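Local coordinates for SWD1-like protein (Myceliophthora thermophila, PDB 6E29) that probably serves, through its WD-repeat beta-propeller domain, as a scaffolding subunit of the histone H3 methyltransferase complex COMPASS, at residues B[143-155]-B[197-209]. Sequence-based numbering, arbitrary orientation.
Sequences EVRYVLPSVPKRT and LNIIDARTREIIY
Arg205, Ile207 and Pro149 carry this junction between two neighbouring blades of the beta-propeller. The chain leaves outer strand 144-147 of one four-stranded antiparallel blade and runs across the hairpin that joins strands 196-201 and 207-212 of the next. Arg205, in the turn with positive phi, reaches back to the departing strand. Its CD packs on Tyr146 CB at 3.6 Å, and the chain bends at chi3 (-53°), which brings the guanidinium beside the phenol ring. CD2 of Tyr146 sits over the centre of one guanidinium face, the two planes 29° apart, while Val147 O lies at the guanidinium edge. Farther back, Arg205 CG meets Leu148 CD2 at 4.0 Å, where Leu148 stands across the arginine chain. An alanine at Arg205 is likely to leave Tyr146 CB and CD2 without the chain and guanidinium that pack on them, and the ring freer to turn. Pro149 comes next, its CD only 3.1 Å from Arg205 O and its CG against Ile207 CG1 at 3.7 Å; Pro149 and Ile207 lie alongside each other, pointing opposite ways. With CG1 beside its backbone N, Ile207 extends CD1 to the backbone of Val151 and the ring of Pro152. Ile200 adds CG2 against Leu148. Beyond this apolar patch the buried amide of Asn198 fastens the loop: OD1 is held by Ser210 OG, and one water links ND2 to Pro149 O. ND2 also donates to Ser150 O at 3.0 Å, a bent bond (138°) that arrives from above the carbonyl plane.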
loop_
_atom_site.group_PDB
_atom_site.type_symbol
_atom_site.label_atom_id
_atom_site.label_comp_id
_atom_site.label_asym_id
_atom_site.label_seq_id
_atom_site.Cartn_x
_atom_site.Cartn_y
_atom_site.Cartn_z
ATOM N N GLU B 143 -13.706 -17.140 -7.975
ATOM C CA GLU B 143 -12.827 -17.080 -6.823
ATOM C C GLU B 143 -13.436 -17.796 -5.608
ATOM O O GLU B 143 -14.622 -18.141 -5.556
ATOM C CB GLU B 143 -12.552 -15.630 -6.475
ATOM C CG GLU B 143 -13.752 -14.889 -5.879
ATOM C CD GLU B 143 -14.779 -14.429 -6.908
ATOM O OE1 GLU B 143 -14.653 -14.739 -8.117
ATOM O OE2 GLU B 143 -15.717 -13.725 -6.495
ATOM N N VAL B 144 -12.588 -17.999 -4.609
ATOM C CA VAL B 144 -13.029 -18.364 -3.271
ATOM C C VAL B 144 -12.591 -17.236 -2.345
ATOM O O VAL B 144 -11.402 -16.904 -2.286
ATOM C CB VAL B 144 -12.456 -19.709 -2.812
ATOM C CG1 VAL B 144 -13.197 -20.173 -1.501
ATOM C CG2 VAL B 144 -12.529 -20.731 -3.922
ATOM N N ARG B 145 -13.544 -16.644 -1.635
ATOM C CA ARG B 145 -13.245 -15.508 -0.784
ATOM C C ARG B 145 -13.235 -15.963 0.672
ATOM O O ARG B 145 -13.999 -16.845 1.063
ATOM C CB ARG B 145 -14.289 -14.396 -0.956
ATOM C CG ARG B 145 -14.676 -14.086 -2.376
ATOM C CD ARG B 145 -15.522 -12.818 -2.485
ATOM N NE ARG B 145 -16.006 -12.667 -3.859
ATOM C CZ ARG B 145 -16.492 -11.538 -4.365
ATOM N NH1 ARG B 145 -16.574 -10.460 -3.605
ATOM N NH2 ARG B 145 -16.893 -11.485 -5.622
ATOM N N TYR B 146 -12.383 -15.333 1.479
ATOM C CA TYR B 146 -12.286 -15.617 2.906
ATOM C C TYR B 146 -12.327 -14.308 3.666
ATOM O O TYR B 146 -11.538 -13.408 3.356
ATOM C CB TYR B 146 -10.989 -16.331 3.227
ATOM C CG TYR B 146 -10.906 -17.661 2.539
ATOM C CD1 TYR B 146 -10.285 -17.785 1.322
ATOM C CD2 TYR B 146 -11.462 -18.797 3.122
ATOM C CE1 TYR B 146 -10.202 -18.996 0.686
ATOM C CE2 TYR B 146 -11.400 -20.012 2.493
ATOM C CZ TYR B 146 -10.749 -20.102 1.271
ATOM O OH TYR B 146 -10.670 -21.300 0.596
ATOM N N VAL B 147 -13.231 -14.184 4.643
ATOM C CA VAL B 147 -13.297 -12.927 5.402
ATOM C C VAL B 147 -12.089 -12.836 6.330
ATOM O O VAL B 147 -11.721 -13.813 7.002
ATOM C CB VAL B 147 -14.602 -12.825 6.216
ATOM C CG1 VAL B 147 -14.616 -11.491 7.027
ATOM C CG2 VAL B 147 -15.801 -12.913 5.361
ATOM N N LEU B 148 -11.517 -11.723 6.399
ATOM C CA LEU B 148 -10.419 -11.571 7.355
ATOM C C LEU B 148 -10.870 -10.752 8.559
ATOM O O LEU B 148 -11.792 -9.929 8.452
ATOM C CB LEU B 148 -9.212 -10.879 6.695
ATOM C CG LEU B 148 -8.348 -11.649 5.707
ATOM C CD1 LEU B 148 -7.348 -10.674 5.089
ATOM C CD2 LEU B 148 -7.608 -12.770 6.434
ATOM N N PRO B 149 -10.290 -10.995 9.728
ATOM C CA PRO B 149 -10.762 -10.305 10.938
ATOM C C PRO B 149 -10.153 -8.923 11.067
ATOM O O PRO B 149 -8.996 -8.692 10.720
ATOM C CB PRO B 149 -10.280 -11.217 12.077
ATOM C CG PRO B 149 -9.022 -11.763 11.577
ATOM C CD PRO B 149 -9.184 -11.925 10.034
ATOM N N SER B 150 -10.948 -7.987 11.564
ATOM C CA SER B 150 -10.435 -6.681 11.957
ATOM C C SER B 150 -10.075 -6.610 13.419
ATOM O O SER B 150 -9.246 -5.781 13.813
ATOM C CB SER B 150 -11.470 -5.588 11.683
ATOM O OG SER B 150 -11.364 -5.109 10.359
ATOM N N VAL B 151 -10.709 -7.454 14.224
ATOM C CA VAL B 151 -10.605 -7.367 15.663
ATOM C C VAL B 151 -10.502 -8.824 16.181
ATOM O O VAL B 151 -11.076 -9.704 15.557
ATOM C CB VAL B 151 -11.843 -6.629 16.179
ATOM C CG1 VAL B 151 -12.555 -7.378 17.171
ATOM C CG2 VAL B 151 -11.447 -5.299 16.584
ATOM N N PRO B 152 -9.719 -9.054 17.225
ATOM C CA PRO B 152 -9.676 -10.391 17.846
ATOM C C PRO B 152 -11.052 -10.877 18.280
ATOM O O PRO B 152 -11.994 -10.106 18.521
ATOM C CB PRO B 152 -8.777 -10.176 19.075
ATOM C CG PRO B 152 -8.023 -8.902 18.812
ATOM C CD PRO B 152 -8.951 -8.060 18.000
ATOM N N LYS B 153 -11.156 -12.186 18.403
ATOM C CA LYS B 153 -12.429 -12.796 18.738
ATOM C C LYS B 153 -12.637 -12.733 20.250
ATOM O O LYS B 153 -11.794 -13.190 21.025
ATOM C CB LYS B 153 -12.489 -14.240 18.251
ATOM C CG LYS B 153 -13.916 -14.684 17.964
ATOM C CD LYS B 153 -14.600 -13.732 16.976
ATOM C CE LYS B 153 -15.693 -14.448 16.161
ATOM N NZ LYS B 153 -16.986 -14.599 16.947
ATOM N N ARG B 154 -13.757 -12.180 20.665
ATOM C CA ARG B 154 -14.073 -12.248 22.104
ATOM C C ARG B 154 -14.663 -13.605 22.473
ATOM O O ARG B 154 -15.266 -14.289 21.641
ATOM C CB ARG B 154 -15.052 -11.148 22.483
ATOM C CG ARG B 154 -14.417 -9.736 22.332
ATOM C CD ARG B 154 -15.302 -8.721 23.000
ATOM N NE ARG B 154 -14.919 -7.360 22.718
ATOM C CZ ARG B 154 -14.073 -6.674 23.457
ATOM N NH1 ARG B 154 -13.532 -7.241 24.518
ATOM N NH2 ARG B 154 -13.805 -5.409 23.135
ATOM N N THR B 155 -14.485 -13.990 23.741
ATOM C CA THR B 155 -15.086 -15.214 24.248
ATOM C C THR B 155 -16.584 -15.034 24.471
ATOM O O THR B 155 -17.110 -13.932 24.610
ATOM C CB THR B 155 -14.444 -15.675 25.555
ATOM O OG1 THR B 155 -15.068 -15.008 26.653
ATOM C CG2 THR B 155 -12.943 -15.448 25.576
ATOM N N LEU B 197 -1.950 -1.833 14.437
ATOM C CA LEU B 197 -1.321 -2.771 13.501
ATOM C C LEU B 197 -1.658 -4.190 13.976
ATOM O O LEU B 197 -1.312 -4.568 15.098
ATOM C CB LEU B 197 0.189 -2.522 13.445
ATOM C CG LEU B 197 1.058 -3.114 12.305
ATOM C CD1 LEU B 197 1.287 -4.592 12.502
ATOM C CD2 LEU B 197 0.404 -2.862 10.948
ATOM N N ASN B 198 -2.381 -4.943 13.139
ATOM C CA ASN B 198 -2.745 -6.336 13.374
ATOM C C ASN B 198 -1.787 -7.225 12.612
ATOM O O ASN B 198 -1.508 -6.948 11.450
ATOM C CB ASN B 198 -4.145 -6.667 12.819
ATOM C CG ASN B 198 -5.238 -5.985 13.571
ATOM O OD1 ASN B 198 -5.029 -5.618 14.712
ATOM N ND2 ASN B 198 -6.405 -5.829 12.945
ATOM N N ILE B 199 -1.349 -8.314 13.238
ATOM C CA ILE B 199 -0.612 -9.361 12.538
ATOM C C ILE B 199 -1.557 -10.540 12.453
ATOM O O ILE B 199 -2.091 -10.976 13.479
ATOM C CB ILE B 199 0.680 -9.769 13.263
ATOM C CG1 ILE B 199 1.606 -8.572 13.454
ATOM C CG2 ILE B 199 1.444 -10.822 12.424
ATOM C CD1 ILE B 199 2.930 -8.901 14.156
ATOM N N ILE B 200 -1.812 -11.008 11.237
ATOM C CA ILE B 200 -2.790 -12.058 10.947
ATOM C C ILE B 200 -2.046 -13.255 10.389
ATOM O O ILE B 200 -1.278 -13.112 9.432
ATOM C CB ILE B 200 -3.849 -11.561 9.934
ATOM C CG1 ILE B 200 -4.523 -10.304 10.463
ATOM C CG2 ILE B 200 -4.963 -12.653 9.607
ATOM C CD1 ILE B 200 -5.488 -9.660 9.452
ATOM N N ASP B 201 -2.275 -14.437 10.982
ATOM C CA ASP B 201 -1.826 -15.697 10.391
ATOM C C ASP B 201 -2.622 -15.957 9.115
ATOM O O ASP B 201 -3.852 -16.050 9.151
ATOM C CB ASP B 201 -2.037 -16.814 11.418
ATOM C CG ASP B 201 -1.412 -18.132 11.015
ATOM O OD1 ASP B 201 -1.733 -18.623 9.917
ATOM O OD2 ASP B 201 -0.630 -18.695 11.822
ATOM N N ALA B 202 -1.943 -16.033 7.970
ATOM C CA ALA B 202 -2.695 -16.127 6.729
ATOM C C ALA B 202 -3.322 -17.500 6.542
ATOM O O ALA B 202 -4.228 -17.647 5.715
ATOM C CB ALA B 202 -1.807 -15.772 5.524
ATOM N N ARG B 203 -2.868 -18.512 7.270
ATOM C CA ARG B 203 -3.511 -19.808 7.108
ATOM C C ARG B 203 -4.681 -19.994 8.071
ATOM O O ARG B 203 -5.726 -20.506 7.667
ATOM C CB ARG B 203 -2.494 -20.938 7.260
ATOM C CG ARG B 203 -3.157 -22.306 7.428
ATOM C CD ARG B 203 -2.388 -23.206 8.390
ATOM N NE ARG B 203 -2.941 -23.201 9.746
ATOM C CZ ARG B 203 -2.344 -23.750 10.804
ATOM N NH1 ARG B 203 -1.178 -24.370 10.657
ATOM N NH2 ARG B 203 -2.915 -23.694 12.011
ATOM N N THR B 204 -4.552 -19.551 9.328
ATOM C CA THR B 204 -5.684 -19.595 10.244
ATOM C C THR B 204 -6.646 -18.427 10.062
ATOM O O THR B 204 -7.816 -18.535 10.452
ATOM C CB THR B 204 -5.182 -19.613 11.686
ATOM O OG1 THR B 204 -4.724 -18.314 12.053
ATOM C CG2 THR B 204 -4.055 -20.660 11.884
ATOM N N ARG B 205 -6.178 -17.319 9.492
ATOM C CA ARG B 205 -6.960 -16.090 9.367
ATOM C C ARG B 205 -7.331 -15.537 10.720
ATOM O O ARG B 205 -8.305 -14.810 10.845
ATOM C CB ARG B 205 -8.207 -16.280 8.509
ATOM C CG ARG B 205 -7.829 -16.738 7.088
ATOM C CD ARG B 205 -9.010 -16.836 6.158
ATOM N NE ARG B 205 -10.075 -17.675 6.720
ATOM C CZ ARG B 205 -10.136 -18.998 6.573
ATOM N NH1 ARG B 205 -9.201 -19.624 5.862
ATOM N NH2 ARG B 205 -11.144 -19.695 7.109
ATOM N N GLU B 206 -6.568 -15.887 11.749
ATOM C CA GLU B 206 -6.772 -15.306 13.062
ATOM C C GLU B 206 -5.688 -14.284 13.371
ATOM O O GLU B 206 -4.533 -14.404 12.939
ATOM C CB GLU B 206 -6.793 -16.394 14.133
ATOM C CG GLU B 206 -7.561 -17.620 13.635
ATOM C CD GLU B 206 -8.118 -18.477 14.744
ATOM O OE1 GLU B 206 -7.340 -18.847 15.651
ATOM O OE2 GLU B 206 -9.333 -18.794 14.708
ATOM N N ILE B 207 -6.077 -13.271 14.131
ATOM C CA ILE B 207 -5.132 -12.270 14.600
ATOM C C ILE B 207 -4.285 -12.883 15.700
ATOM O O ILE B 207 -4.814 -13.433 16.664
ATOM C CB ILE B 207 -5.871 -11.020 15.084
ATOM C CG1 ILE B 207 -6.520 -10.289 13.908
ATOM C CG2 ILE B 207 -4.936 -10.102 15.821
ATOM C CD1 ILE B 207 -7.502 -9.206 14.306
ATOM N N ILE B 208 -2.967 -12.817 15.555
ATOM C CA ILE B 208 -2.067 -13.320 16.578
ATOM C C ILE B 208 -1.402 -12.206 17.360
ATOM O O ILE B 208 -0.756 -12.499 18.374
ATOM C CB ILE B 208 -1.006 -14.284 15.989
ATOM C CG1 ILE B 208 0.000 -13.524 15.092
ATOM C CG2 ILE B 208 -1.672 -15.398 15.217
ATOM C CD1 ILE B 208 1.050 -14.428 14.482
ATOM N N TYR B 209 -1.572 -10.940 16.965
ATOM C CA TYR B 209 -0.921 -9.812 17.641
ATOM C C TYR B 209 -1.553 -8.516 17.169
ATOM O O TYR B 209 -1.913 -8.371 15.990
ATOM C CB TYR B 209 0.580 -9.759 17.354
ATOM C CG TYR B 209 1.321 -8.596 17.964
ATOM C CD1 TYR B 209 1.724 -8.633 19.306
ATOM C CD2 TYR B 209 1.623 -7.461 17.215
ATOM C CE1 TYR B 209 2.422 -7.574 19.870
ATOM C CE2 TYR B 209 2.328 -6.399 17.765
ATOM C CZ TYR B 209 2.723 -6.466 19.097
ATOM O OH TYR B 209 3.414 -5.434 19.680
HETATM O O HOH W 1 -7.220 -6.511 10.246
HETATM O O HOH W 2 -7.507 -4.408 15.550
#